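Long-range contacts in Thiol:disulfide interchange protein DsbA (PDB 4ZL8), which probably forms disulfide bonds in periplasmic proteins by transferring its own redox-active disulfide to them: residues Y12-S17 with G160-D165; V30-Y35 with V61-L66; H39-E44 with A93-I98; L79-M84 with E123-T128. The protein carries 1 engineered substitution. All blocks are in the same frame, centred on the assembly; numbering follows the deposited sequence.

Contact 1 (Y12-S17 with G160-D165)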
loop_
_atom_site.group_PDB
_atom_site.type_symbol
_atom_site.label_atom_id
_atom_site.label_comp_id
_atom_site.label_asym_id
_atom_site.label_seq_id
_atom_site.Cartn_x
_atom_site.Cartn_y
_atom_site.Cartn_z
ATOM N N TYR A 12 4.061 -10.847 -14.827
ATOM C CA TYR A 12 3.988 -11.121 -13.394
ATOM C C TYR A 12 4.804 -12.365 -13.092
ATOM O O TYR A 12 5.104 -13.138 -13.997
ATOM C CB TYR A 12 2.534 -11.346 -12.931
ATOM C CG TYR A 12 1.891 -12.614 -13.449
ATOM C CD1 TYR A 12 1.807 -13.759 -12.661
ATOM C CD2 TYR A 12 1.341 -12.658 -14.719
ATOM C CE1 TYR A 12 1.222 -14.908 -13.147
ATOM C CE2 TYR A 12 0.753 -13.804 -15.218
ATOM C CZ TYR A 12 0.683 -14.926 -14.424
ATOM O OH TYR A 12 0.098 -16.077 -14.908
ATOM N N VAL A 13 5.115 -12.556 -11.807
ATOM C CA VAL A 13 5.710 -13.815 -11.381
ATOM C C VAL A 13 4.851 -14.419 -10.281
ATOM O O VAL A 13 4.201 -13.705 -9.531
ATOM C CB VAL A 13 7.168 -13.640 -10.882
ATOM C CG1 VAL A 13 8.044 -13.090 -11.968
ATOM C CG2 VAL A 13 7.226 -12.767 -9.617
ATOM N N GLU A 14 4.872 -15.741 -10.205
ATOM C CA GLU A 14 4.237 -16.446 -9.099
ATOM C C GLU A 14 5.268 -16.695 -7.997
ATOM O O GLU A 14 6.371 -17.193 -8.249
ATOM C CB GLU A 14 3.638 -17.766 -9.570
ATOM C CG GLU A 14 2.788 -18.405 -8.496
ATOM C CD GLU A 14 1.904 -19.515 -9.011
ATOM O OE1 GLU A 14 1.581 -20.408 -8.200
ATOM O OE2 GLU A 14 1.529 -19.487 -10.210
ATOM N N LEU A 15 4.922 -16.317 -6.773
ATOM C CA LEU A 15 5.796 -16.574 -5.643
ATOM C C LEU A 15 5.809 -18.074 -5.345
ATOM O O LEU A 15 4.744 -18.670 -5.148
ATOM C CB LEU A 15 5.296 -15.783 -4.429
ATOM C CG LEU A 15 5.244 -14.265 -4.589
ATOM C CD1 LEU A 15 4.703 -13.608 -3.347
ATOM C CD2 LEU A 15 6.630 -13.716 -4.894
ATOM N N SER A 16 6.993 -18.680 -5.273
ATOM C CA SER A 16 7.089 -20.104 -5.017
ATOM C C SER A 16 6.629 -20.453 -3.590
ATOM O O SER A 16 6.205 -21.595 -3.340
ATOM C CB SER A 16 8.485 -20.640 -5.304
ATOM O OG SER A 16 9.444 -20.199 -4.367
ATOM N N SER A 17 6.710 -19.475 -2.686
ATOM C CA SER A 17 6.166 -19.591 -1.329
ATOM C C SER A 17 5.072 -18.533 -1.150
ATOM O O SER A 17 5.369 -17.412 -0.757
ATOM C CB SER A 17 7.263 -19.394 -0.283
ATOM O OG SER A 17 8.237 -20.428 -0.331
ATOM N N GLY A 160 -1.436 -12.864 -2.304
ATOM C CA GLY A 160 -0.235 -13.398 -1.680
ATOM C C GLY A 160 0.599 -14.263 -2.614
ATOM O O GLY A 160 1.507 -14.953 -2.176
ATOM N N LYS A 161 0.276 -14.215 -3.907
ATOM C CA LYS A 161 0.763 -15.208 -4.861
ATOM C C LYS A 161 1.450 -14.624 -6.093
ATOM O O LYS A 161 2.302 -15.298 -6.669
ATOM C CB LYS A 161 -0.417 -16.082 -5.353
ATOM C CG LYS A 161 -0.904 -17.100 -4.348
ATOM C CD LYS A 161 -2.112 -17.858 -4.891
ATOM C CE LYS A 161 -2.871 -18.546 -3.772
ATOM N NZ LYS A 161 -4.187 -19.088 -4.197
ATOM N N TYR A 162 1.014 -13.461 -6.570
ATOM C CA TYR A 162 1.473 -12.953 -7.866
ATOM C C TYR A 162 2.032 -11.557 -7.680
ATOM O O TYR A 162 1.344 -10.678 -7.147
ATOM C CB TYR A 162 0.324 -12.894 -8.881
ATOM C CG TYR A 162 -0.490 -14.147 -8.972
ATOM C CD1 TYR A 162 0.012 -15.287 -9.572
ATOM C CD2 TYR A 162 -1.772 -14.188 -8.445
ATOM C CE1 TYR A 162 -0.754 -16.447 -9.654
ATOM C CE2 TYR A 162 -2.528 -15.326 -8.513
ATOM C CZ TYR A 162 -2.012 -16.445 -9.118
ATOM O OH TYR A 162 -2.753 -17.586 -9.211
ATOM N N ARG A 163 3.268 -11.336 -8.135
ATOM C CA ARG A 163 3.916 -10.029 -7.980
ATOM C C ARG A 163 4.148 -9.406 -9.337
ATOM O O ARG A 163 4.582 -10.084 -10.266
ATOM C CB ARG A 163 5.235 -10.177 -7.222
ATOM C CG ARG A 163 5.884 -8.865 -6.831
ATOM C CD ARG A 163 7.281 -9.060 -6.241
ATOM N NE ARG A 163 8.212 -9.580 -7.219
ATOM C CZ ARG A 163 9.093 -10.549 -7.002
ATOM N NH1 ARG A 163 9.892 -10.913 -7.977
ATOM N NH2 ARG A 163 9.173 -11.176 -5.824
ATOM N N PHE A 164 3.874 -8.112 -9.443
ATOM C CA PHE A 164 4.052 -7.399 -10.710
ATOM C C PHE A 164 4.176 -5.910 -10.447
ATOM O O PHE A 164 3.828 -5.439 -9.373
ATOM C CB PHE A 164 2.923 -7.706 -11.706
ATOM C CG PHE A 164 1.530 -7.502 -11.173
ATOM C CD1 PHE A 164 0.947 -8.459 -10.353
ATOM C CD2 PHE A 164 0.772 -6.371 -11.526
ATOM C CE1 PHE A 164 -0.344 -8.300 -9.877
ATOM C CE2 PHE A 164 -0.532 -6.225 -11.061
ATOM C CZ PHE A 164 -1.078 -7.186 -10.228
ATOM N N ASP A 165 4.712 -5.171 -11.411
ATOM C CA ASP A 165 4.803 -3.731 -11.233
ATOM C C ASP A 165 4.455 -3.034 -12.537
ATOM O O ASP A 165 4.065 -3.698 -13.506
ATOM C CB ASP A 165 6.161 -3.311 -10.642
ATOM C CG ASP A 165 7.343 -3.708 -11.489
ATOM O OD1 ASP A 165 7.255 -3.688 -12.724
ATOM O OD2 ASP A 165 8.434 -3.954 -10.911
#

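Contact 2 (V30-Y35 with V61-L66)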
loop_
_atom_site.group_PDB
_atom_site.type_symbol
_atom_site.label_atom_id
_atom_site.label_comp_id
_atom_site.label_asym_id
_atom_site.label_seq_id
_atom_site.Cartn_x
_atom_site.Cartn_y
_atom_site.Cartn_z
ATOM N N VAL A 30 -2.645 -6.056 -2.893
ATOM C CA VAL A 30 -1.758 -5.169 -2.142
ATOM C C VAL A 30 -0.992 -4.258 -3.086
ATOM O O VAL A 30 -0.405 -4.731 -4.057
ATOM C CB VAL A 30 -0.731 -6.001 -1.355
ATOM C CG1 VAL A 30 0.249 -5.077 -0.628
ATOM C CG2 VAL A 30 -1.411 -6.928 -0.362
ATOM N N GLU A 31 -1.041 -2.955 -2.809
ATOM C CA GLU A 31 -0.102 -2.029 -3.432
ATOM C C GLU A 31 0.949 -1.681 -2.393
ATOM O O GLU A 31 0.634 -1.048 -1.381
ATOM C CB GLU A 31 -0.780 -0.744 -3.921
ATOM C CG GLU A 31 0.220 0.141 -4.656
ATOM C CD GLU A 31 -0.126 1.606 -4.733
ATOM O OE1 GLU A 31 -1.045 2.099 -4.072
ATOM O OE2 GLU A 31 0.621 2.318 -5.460
ATOM N N LEU A 32 2.184 -2.120 -2.614
ATOM C CA LEU A 32 3.303 -1.651 -1.783
ATOM C C LEU A 32 3.735 -0.289 -2.307
ATOM O O LEU A 32 3.893 -0.107 -3.525
ATOM C CB LEU A 32 4.467 -2.640 -1.779
ATOM C CG LEU A 32 4.164 -3.975 -1.064
ATOM C CD1 LEU A 32 3.805 -5.000 -2.091
ATOM C CD2 LEU A 32 5.355 -4.450 -0.231
ATOM N N PHE A 33 3.885 0.660 -1.388
ATOM C CA PHE A 33 4.097 2.045 -1.799
ATOM C C PHE A 33 4.920 2.767 -0.733
ATOM O O PHE A 33 5.153 2.263 0.351
ATOM C CB PHE A 33 2.747 2.759 -1.999
ATOM C CG PHE A 33 2.169 3.278 -0.735
ATOM C CD1 PHE A 33 1.712 2.408 0.244
ATOM C CD2 PHE A 33 2.080 4.635 -0.500
ATOM C CE1 PHE A 33 1.221 2.892 1.425
ATOM C CE2 PHE A 33 1.588 5.112 0.691
ATOM C CZ PHE A 33 1.141 4.243 1.634
ATOM N N TRP A 34 5.340 3.978 -1.065
ATOM C CA TRP A 34 5.863 4.933 -0.109
ATOM C C TRP A 34 5.224 6.270 -0.474
ATOM O O TRP A 34 5.190 6.654 -1.638
ATOM C CB TRP A 34 7.405 4.978 -0.186
ATOM C CG TRP A 34 8.074 6.152 0.451
ATOM C CD1 TRP A 34 7.779 6.727 1.656
ATOM C CD2 TRP A 34 9.150 6.919 -0.112
ATOM N NE1 TRP A 34 8.611 7.799 1.874
ATOM C CE2 TRP A 34 9.455 7.940 0.805
ATOM C CE3 TRP A 34 9.890 6.831 -1.293
ATOM C CZ2 TRP A 34 10.456 8.871 0.578
ATOM C CZ3 TRP A 34 10.891 7.774 -1.526
ATOM C CH2 TRP A 34 11.161 8.773 -0.592
ATOM N N TYR A 35 4.749 7.005 0.516
ATOM C CA TYR A 35 4.158 8.316 0.259
ATOM C C TYR A 35 5.082 9.261 -0.514
ATOM O O TYR A 35 4.594 10.109 -1.265
ATOM C CB TYR A 35 3.773 9.008 1.552
ATOM C CG TYR A 35 2.509 8.572 2.262
ATOM C CD1 TYR A 35 1.264 8.601 1.640
ATOM C CD2 TYR A 35 2.538 8.268 3.610
ATOM C CE1 TYR A 35 0.111 8.270 2.328
ATOM C CE2 TYR A 35 1.403 7.940 4.303
ATOM C CZ TYR A 35 0.189 7.961 3.676
ATOM O OH TYR A 35 -0.911 7.644 4.437
ATOM N N VAL A 61 -5.612 -3.310 -0.247
ATOM C CA VAL A 61 -4.911 -2.619 0.813
ATOM C C VAL A 61 -3.597 -2.077 0.313
ATOM O O VAL A 61 -2.973 -2.612 -0.587
ATOM C CB VAL A 61 -4.672 -3.513 2.002
ATOM C CG1 VAL A 61 -3.787 -4.653 1.608
ATOM C CG2 VAL A 61 -4.096 -2.723 3.174
ATOM N N ARG A 62 -3.216 -0.961 0.912
ATOM C CA ARG A 62 -1.899 -0.445 0.714
ATOM C C ARG A 62 -1.025 -0.918 1.843
ATOM O O ARG A 62 -1.462 -1.033 2.984
ATOM C CB ARG A 62 -1.876 1.074 0.678
ATOM C CG ARG A 62 -2.333 1.641 -0.647
ATOM C CD ARG A 62 -2.008 3.116 -0.751
ATOM N NE ARG A 62 -2.535 3.632 -2.005
ATOM C CZ ARG A 62 -3.808 3.923 -2.210
ATOM N NH1 ARG A 62 -4.692 3.798 -1.234
ATOM N NH2 ARG A 62 -4.181 4.367 -3.403
ATOM N N LEU A 63 0.224 -1.191 1.510
ATOM C CA LEU A 63 1.208 -1.607 2.493
ATOM C C LEU A 63 2.449 -0.741 2.298
ATOM O O LEU A 63 3.002 -0.705 1.203
ATOM C CB LEU A 63 1.592 -3.064 2.262
ATOM C CG LEU A 63 2.437 -3.701 3.369
ATOM C CD1 LEU A 63 1.649 -3.873 4.664
ATOM C CD2 LEU A 63 2.954 -5.038 2.835
ATOM N N PRO A 64 2.871 -0.039 3.354
ATOM C CA PRO A 64 4.051 0.805 3.184
ATOM C C PRO A 64 5.301 -0.036 3.124
ATOM O O PRO A 64 5.447 -0.966 3.911
ATOM C CB PRO A 64 4.045 1.652 4.447
ATOM C CG PRO A 64 3.469 0.754 5.477
ATOM C CD PRO A 64 2.413 -0.056 4.747
ATOM N N ALA A 65 6.205 0.292 2.206
ATOM C CA ALA A 65 7.500 -0.365 2.089
ATOM C C ALA A 65 8.420 0.296 3.103
ATOM O O ALA A 65 8.678 1.504 3.047
ATOM C CB ALA A 65 8.040 -0.229 0.682
ATOM N N LEU A 66 8.862 -0.494 4.075
ATOM C CA LEU A 66 9.670 0.004 5.180
ATOM C C LEU A 66 11.131 -0.313 4.891
ATOM O O LEU A 66 11.735 -1.198 5.522
ATOM C CB LEU A 66 9.206 -0.616 6.502
ATOM C CG LEU A 66 7.720 -0.416 6.785
ATOM C CD1 LEU A 66 7.334 -1.182 8.042
ATOM C CD2 LEU A 66 7.358 1.052 6.918
#

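Contact 3 (H39-E44 with A93-I98)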
loop_
_atom_site.group_PDB
_atom_site.type_symbol
_atom_site.label_atom_id
_atom_site.label_comp_id
_atom_site.label_asym_id
_atom_site.label_seq_id
_atom_site.Cartn_x
_atom_site.Cartn_y
_atom_site.Cartn_z
ATOM N N HIS A 39 6.751 7.913 -8.485
ATOM C CA HIS A 39 5.967 7.044 -9.356
ATOM C C HIS A 39 4.673 6.631 -8.661
ATOM O O HIS A 39 3.647 6.432 -9.322
ATOM C CB HIS A 39 6.728 5.787 -9.753
ATOM C CG HIS A 39 7.897 6.025 -10.654
ATOM N ND1 HIS A 39 8.476 5.013 -11.393
ATOM C CD2 HIS A 39 8.623 7.137 -10.915
ATOM C CE1 HIS A 39 9.493 5.492 -12.082
ATOM N NE2 HIS A 39 9.607 6.783 -11.811
ATOM N N CYS A 40 4.724 6.471 -7.341
ATOM C CA CYS A 40 3.548 6.105 -6.569
ATOM C C CYS A 40 2.526 7.234 -6.653
ATOM O O CYS A 40 1.336 7.009 -6.920
ATOM C CB CYS A 40 3.937 5.844 -5.120
ATOM S SG CYS A 40 5.217 4.516 -4.903
ATOM N N TYR A 41 2.984 8.466 -6.455
ATOM C CA TYR A 41 2.124 9.636 -6.606
ATOM C C TYR A 41 1.487 9.663 -7.993
ATOM O O TYR A 41 0.277 9.869 -8.125
ATOM C CB TYR A 41 2.929 10.918 -6.330
ATOM C CG TYR A 41 2.163 12.214 -6.477
ATOM C CD1 TYR A 41 1.098 12.512 -5.664
ATOM C CD2 TYR A 41 2.543 13.153 -7.410
ATOM C CE1 TYR A 41 0.406 13.696 -5.789
ATOM C CE2 TYR A 41 1.861 14.340 -7.548
ATOM C CZ TYR A 41 0.800 14.606 -6.726
ATOM O OH TYR A 41 0.097 15.783 -6.856
ATOM N N ALA A 42 2.296 9.428 -9.023
ATOM C CA ALA A 42 1.796 9.524 -10.385
ATOM C C ALA A 42 0.797 8.414 -10.729
ATOM O O ALA A 42 -0.019 8.588 -11.631
ATOM C CB ALA A 42 2.946 9.501 -11.354
ATOM N N PHE A 43 0.881 7.282 -10.037
ATOM C CA PHE A 43 -0.036 6.155 -10.236
ATOM C C PHE A 43 -1.376 6.363 -9.559
ATOM O O PHE A 43 -2.375 5.739 -9.952
ATOM C CB PHE A 43 0.640 4.898 -9.688
ATOM C CG PHE A 43 -0.025 3.578 -10.038
ATOM C CD1 PHE A 43 -0.586 3.337 -11.280
ATOM C CD2 PHE A 43 0.031 2.547 -9.119
ATOM C CE1 PHE A 43 -1.147 2.086 -11.575
ATOM C CE2 PHE A 43 -0.515 1.303 -9.410
ATOM C CZ PHE A 43 -1.094 1.073 -10.646
ATOM N N GLU A 44 -1.441 7.234 -8.554
ATOM C CA GLU A 44 -2.679 7.415 -7.793
ATOM C C GLU A 44 -3.928 7.679 -8.636
ATOM O O GLU A 44 -4.972 7.075 -8.370
ATOM C CB GLU A 44 -2.507 8.503 -6.732
ATOM C CG GLU A 44 -1.629 8.058 -5.582
ATOM C CD GLU A 44 -2.326 7.091 -4.656
ATOM O OE1 GLU A 44 -3.220 7.544 -3.926
ATOM O OE2 GLU A 44 -2.011 5.885 -4.682
ATOM N N ALA A 93 -4.498 14.115 0.648
ATOM C CA ALA A 93 -3.847 15.284 1.231
ATOM C C ALA A 93 -2.393 15.022 1.618
ATOM O O ALA A 93 -1.554 15.917 1.478
ATOM C CB ALA A 93 -4.638 15.781 2.444
ATOM N N VAL A 94 -2.096 13.822 2.097
ATOM C CA VAL A 94 -0.722 13.498 2.471
ATOM C C VAL A 94 0.138 13.455 1.218
ATOM O O VAL A 94 1.201 14.061 1.171
ATOM C CB VAL A 94 -0.634 12.174 3.255
ATOM C CG1 VAL A 94 0.810 11.735 3.427
ATOM C CG2 VAL A 94 -1.311 12.311 4.620
ATOM N N PHE A 95 -0.330 12.774 0.182
ATOM C CA PHE A 95 0.388 12.771 -1.084
ATOM C C PHE A 95 0.587 14.194 -1.605
ATOM O O PHE A 95 1.676 14.531 -2.109
ATOM C CB PHE A 95 -0.344 11.928 -2.134
ATOM C CG PHE A 95 0.153 10.507 -2.252
ATOM C CD1 PHE A 95 1.434 10.243 -2.711
ATOM C CD2 PHE A 95 -0.668 9.432 -1.937
ATOM C CE1 PHE A 95 1.897 8.958 -2.844
ATOM C CE2 PHE A 95 -0.199 8.139 -2.070
ATOM C CZ PHE A 95 1.066 7.901 -2.528
ATOM N N GLU A 96 -0.444 15.033 -1.540
ATOM C CA GLU A 96 -0.342 16.372 -2.092
ATOM C C GLU A 96 0.635 17.221 -1.257
ATOM O O GLU A 96 1.408 18.016 -1.814
ATOM C CB GLU A 96 -1.725 17.036 -2.188
ATOM C CG GLU A 96 -1.813 18.132 -3.240
ATOM C CD GLU A 96 -1.864 17.616 -4.694
ATOM O OE1 GLU A 96 -1.722 16.388 -4.959
ATOM O OE2 GLU A 96 -2.046 18.462 -5.593
ATOM N N ALA A 97 0.611 17.043 0.058
ATOM C CA ALA A 97 1.520 17.807 0.929
ATOM C C ALA A 97 2.985 17.532 0.560
ATOM O O ALA A 97 3.803 18.437 0.458
ATOM C CB ALA A 97 1.280 17.456 2.376
ATOM N N ILE A 98 3.285 16.263 0.356
ATOM C CA ILE A 98 4.658 15.842 0.100
ATOM C C ILE A 98 5.110 16.219 -1.297
ATOM O O ILE A 98 6.212 16.706 -1.472
ATOM C CB ILE A 98 4.790 14.345 0.343
ATOM C CG1 ILE A 98 4.693 14.063 1.842
ATOM C CG2 ILE A 98 6.105 13.795 -0.221
ATOM C CD1 ILE A 98 4.508 12.593 2.221
#

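Contact 4 (L79-M84 with E123-T128). Engineered in segment 79-84: Ile-82 (natural residue Glu).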
loop_
_atom_site.group_PDB
_atom_site.type_symbol
_atom_site.label_atom_id
_atom_site.label_comp_id
_atom_site.label_asym_id
_atom_site.label_seq_id
_atom_site.Cartn_x
_atom_site.Cartn_y
_atom_site.Cartn_z
ATOM N N LEU A 79 0.592 3.730 8.914
ATOM C CA LEU A 79 0.014 2.729 9.799
ATOM C C LEU A 79 -0.711 3.354 10.986
ATOM O O LEU A 79 -1.719 2.837 11.441
ATOM C CB LEU A 79 1.075 1.738 10.285
ATOM C CG LEU A 79 1.662 0.870 9.194
ATOM C CD1 LEU A 79 2.891 0.114 9.693
ATOM C CD2 LEU A 79 0.649 -0.100 8.638
ATOM N N THR A 80 -0.216 4.497 11.449
ATOM C CA THR A 80 -0.865 5.243 12.520
ATOM C C THR A 80 -2.236 5.724 12.058
ATOM O O THR A 80 -3.232 5.589 12.776
ATOM C CB THR A 80 0.005 6.423 12.989
ATOM O OG1 THR A 80 1.205 5.900 13.576
ATOM C CG2 THR A 80 -0.707 7.255 14.022
ATOM N N LEU A 81 -2.289 6.273 10.850
ATOM C CA LEU A 81 -3.545 6.771 10.308
ATOM C C LEU A 81 -4.546 5.637 10.080
ATOM O O LEU A 81 -5.741 5.794 10.327
ATOM C CB LEU A 81 -3.291 7.539 9.011
ATOM C CG LEU A 81 -2.459 8.806 9.143
ATOM C CD1 LEU A 81 -2.054 9.325 7.783
ATOM C CD2 LEU A 81 -3.196 9.844 9.935
ATOM N N ILE A 82 -4.068 4.495 9.586
ATOM C CA ILE A 82 -4.921 3.306 9.496
ATOM C C ILE A 82 -5.500 2.913 10.858
ATOM O O ILE A 82 -6.702 2.691 10.994
ATOM C CB ILE A 82 -4.145 2.111 8.897
ATOM C CG1 ILE A 82 -3.846 2.348 7.420
ATOM C CG2 ILE A 82 -4.923 0.820 9.079
ATOM C CD1 ILE A 82 -5.051 2.338 6.529
ATOM N N SER A 83 -4.662 2.865 11.886
ATOM C CA SER A 83 -5.122 2.501 13.221
ATOM C C SER A 83 -6.188 3.466 13.718
ATOM O O SER A 83 -7.177 3.063 14.365
ATOM C CB SER A 83 -3.933 2.518 14.188
ATOM O OG SER A 83 -4.336 2.384 15.542
ATOM N N MET A 84 -6.005 4.741 13.422
ATOM C CA MET A 84 -6.961 5.767 13.831
ATOM C C MET A 84 -8.241 5.768 13.000
ATOM O O MET A 84 -9.199 6.446 13.360
ATOM C CB MET A 84 -6.334 7.147 13.742
ATOM C CG MET A 84 -5.283 7.399 14.781
ATOM S SD MET A 84 -4.549 9.030 14.658
ATOM C CE MET A 84 -5.868 10.065 15.289
ATOM N N GLU A 123 -3.032 14.740 19.689
ATOM C CA GLU A 123 -2.614 13.950 20.850
ATOM C C GLU A 123 -2.833 12.460 20.581
ATOM O O GLU A 123 -2.003 11.623 20.939
ATOM C CB GLU A 123 -3.345 14.396 22.120
ATOM C CG GLU A 123 -2.832 15.714 22.695
ATOM C CD GLU A 123 -1.305 15.788 22.750
ATOM O OE1 GLU A 123 -0.684 14.892 23.361
ATOM O OE2 GLU A 123 -0.726 16.739 22.171
ATOM N N LYS A 124 -3.941 12.108 19.943
ATOM C CA LYS A 124 -4.175 10.708 19.597
ATOM C C LYS A 124 -3.220 10.229 18.502
ATOM O O LYS A 124 -2.731 9.100 18.547
ATOM C CB LYS A 124 -5.628 10.478 19.172
ATOM C CG LYS A 124 -5.978 9.019 18.925
ATOM C CD LYS A 124 -5.962 8.224 20.206
ATOM C CE LYS A 124 -6.377 6.773 19.995
ATOM N NZ LYS A 124 -6.379 6.011 21.282
ATOM N N PHE A 125 -2.921 11.082 17.527
ATOM C CA PHE A 125 -1.943 10.709 16.525
ATOM C C PHE A 125 -0.590 10.398 17.179
ATOM O O PHE A 125 0.007 9.364 16.902
ATOM C CB PHE A 125 -1.758 11.808 15.466
ATOM C CG PHE A 125 -0.709 11.454 14.456
ATOM C CD1 PHE A 125 -1.024 10.672 13.355
ATOM C CD2 PHE A 125 0.607 11.824 14.639
ATOM C CE1 PHE A 125 -0.056 10.311 12.443
ATOM C CE2 PHE A 125 1.584 11.457 13.716
ATOM C CZ PHE A 125 1.253 10.707 12.632
ATOM N N LEU A 126 -0.104 11.295 18.021
ATOM C CA LEU A 126 1.197 11.099 18.645
ATOM C C LEU A 126 1.213 9.856 19.542
ATOM O O LEU A 126 2.171 9.084 19.488
ATOM C CB LEU A 126 1.610 12.356 19.406
ATOM C CG LEU A 126 1.900 13.568 18.505
ATOM C CD1 LEU A 126 2.100 14.793 19.339
ATOM C CD2 LEU A 126 3.126 13.329 17.636
ATOM N N SER A 127 0.187 9.654 20.366
ATOM C CA SER A 127 0.116 8.482 21.239
ATOM C C SER A 127 0.083 7.199 20.414
ATOM O O SER A 127 0.739 6.208 20.749
ATOM C CB SER A 127 -1.120 8.557 22.131
ATOM O OG SER A 127 -1.226 7.418 22.973
ATOM N N THR A 128 -0.686 7.210 19.329
ATOM C CA THR A 128 -0.768 6.031 18.476
ATOM C C THR A 128 0.557 5.797 17.753
ATOM O O THR A 128 1.064 4.686 17.692
ATOM C CB THR A 128 -1.927 6.159 17.448
ATOM O OG1 THR A 128 -3.157 6.366 18.136
ATOM C CG2 THR A 128 -2.048 4.899 16.607
HETATM O O HOH W 1 -5.499 4.841 17.089
#

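Contact 1 (Y12-S17 with G160-D165)
Next to this pairing, on the side of strand 155-158, Lys-161 and Tyr-162 both face Val-158 in a classic beta bulge. The contact itself is a short antiparallel ladder at one end of the mixed sheet of the thioredoxin fold. Strand 13-14 is an outermost strand and pairs with strand 162-165. Val-13 and Arg-163 form a hydrogen-bonded pair. Val-13 N gives to Arg-163 O at 3.0 Å, and Arg-163 N returns to Val-13 O at 2.9 Å, nearly along the C=O axis. A third bond, Leu-15 N to Lys-161 O at 2.8 Å, carries the ladder one step further, its donor lying above the carbonyl plane. Glu-14 and Tyr-162 share one face of the sheet. Tyr-12 lies alongside Tyr-162, pointing the same way, with ring planes 84° apart and Tyr-12 CE1 3.8 Å from Tyr-162 CD1. Helix 172-188 packs on this side, and its Glu-186 takes both Tyr-162 OH and Lys-161 NZ. On the face of Val-13 and Arg-163, the arginine chain bends at chi3 (66°). Its NH2 bonds to the carbonyl of Tyr-148. Val-13 CG2 lies over one face of the guanidinium, 3.6 Å from Arg-163 NH1.

Contact 2 (V30-Y35 with V61-L66)
Segments 30-33 and 61-64 of strands 27-33 and 58-64 run parallel, paired from Val-30 with Val-61 to Phe-33 with Pro-64. They belong to a beta-alpha-beta unit in the thioredoxin fold. Four backbone bonds alternate along them, starting at Glu-31 N to Val-61 O and ending at Ala-65 N to Phe-33 O (2.9 Å). Arg-62 shares a face of the sheet with Glu-31 and Phe-33. Its CB meets the Phe-33 ring at CE1, 3.7 Å away. CG is turned anti to the carbonyl carbon (chi1 -79°) and passes 3.7 Å from Glu-31 OE1. The chain then runs extended to NE. CD sits over the centre of the Phe-33 ring, 3.9 Å from its centroid, a CH-pi contact. NE makes a salt bridge to Glu-31 OE1 at 3.0 Å, but as a hydrogen bond it is weak, with an N-H...O angle of 124°. NH2 has its stronger partner in Glu-44 of helix 38-52. Arg-62 would favour an ionised Glu-31, while burial and the nearby Glu-44 would oppose it, so the net effect is not settled. The face of Val-30, Leu-32 and Leu-63 is apolar. Helix 38-52, the connection of the unit, packs on the Glu-31 and Arg-62 side. Phe-33 reaches Phe-95 of helix 87-99, and Pro-64 touches Phe-78 of helix 70-84. Strand 155-158 hydrogen-bonds to the other edge of strand 27-33.

Contact 3 (H39-E44 with A93-I98)
Phe-95 pushes its ring from helix 87-99 between Tyr-41 and Glu-44 of helix 38-52. This is a helix-helix contact between the thioredoxin domain and the inserted helical domain of DsbA. The redox-active CxxC pair lies at the start of helix 38-52. Cys-40, disulfide-bonded to Cys-37, belongs to the same turn, and its CB is 4.4 Å from Phe-95 CE1. The two short segments cross at -131°, with axes 10.9 Å apart, so long side chains bridge the gap. Tyr-41 and Phe-95 lie alongside each other, head to tail. Tyr-41 CG is anti to the backbone N (chi1 179°), which brings the edge of its ring, at CD1, within 3.7 Å of Phe-95 CD1. Glu-44 runs across Phe-95. Its chain bends at chi2, laying CG over one face of the ring in a CH-pi contact, 4.1 Å from the centroid. The buried carboxylate continues along that face, with CD 3.5 Å from Phe-95 CE2. Its two oxygens are held by His-91 and Arg-62, which probably stabilise its negative charge. Farther out, Tyr-41 OH donates a hydrogen bond to Glu-96 OE1 (2.7 Å), meeting that oxygen from above the carboxylate plane.

Contact 4 (L79-M84 with E123-T128)
Thr-128 OG1 has two polar partners. It donates to Lys-124 O one turn back in its own helix at 2.8 Å, and it accepts from a water at 3.0 Å. That water is also 3.1 Å from Ser-83 OG, so it bridges the two segments, which share no direct hydrogen bond. The contact is a helix crossing in the helical domain that DsbA proteins carry inserted in the thioredoxin fold. The segments of helices 70-84 and 122-129 cross at 118°, with axes 9.6 Å apart. Lys-124 O takes both the hydroxyl and the backbone N of Thr-128. This fixes the rotation of the threonine and leaves CG2, anti to the backbone N, to face Thr-80 and Ser-83. Thr-80 is turned likewise: its OG1 bonds back to Gln-76 O, and its CG2 meets Thr-128 CG2 at 3.7 Å. The same Thr-80 methyl touches the Phe-125 ring at CD1 and CE1. Leu-81 CD2 approaches that ring at CE1, and helix 108-116 packs on Phe-125 as well. Met-84 reaches over from the end of its segment. Its sulfur makes an oblique Met-aromatic contact, 5.4 Å from the Phe-125 centroid. Its chain bends at chi3 (74°), which places CE against the aliphatic part of Lys-124, 3.8 Å from CG.

Contact 2 is the core of the set, its centre about 3 Å from the centre of the chain. Contact 3 is buried too, while contacts 1 and 4 lie farther out and are partly exposed. Contacts 1 and 2 belong to the same sheet but differ in direction, antiparallel at one outermost strand and parallel at the other. Both rest on backbone hydrogen bonds. Contacts 3 and 4 join helices mainly through side chains, with no backbone hydrogen bond between the segments. Contacts 2 and 3 share a charge cluster of Glu-31, Arg-62 and Glu-44, and Tyr-35 packs on Phe-95 and Val-94. Tyr-35 and Pro-64 of contact 2 also touch Leu-81 and Leu-79 of segment 79-84.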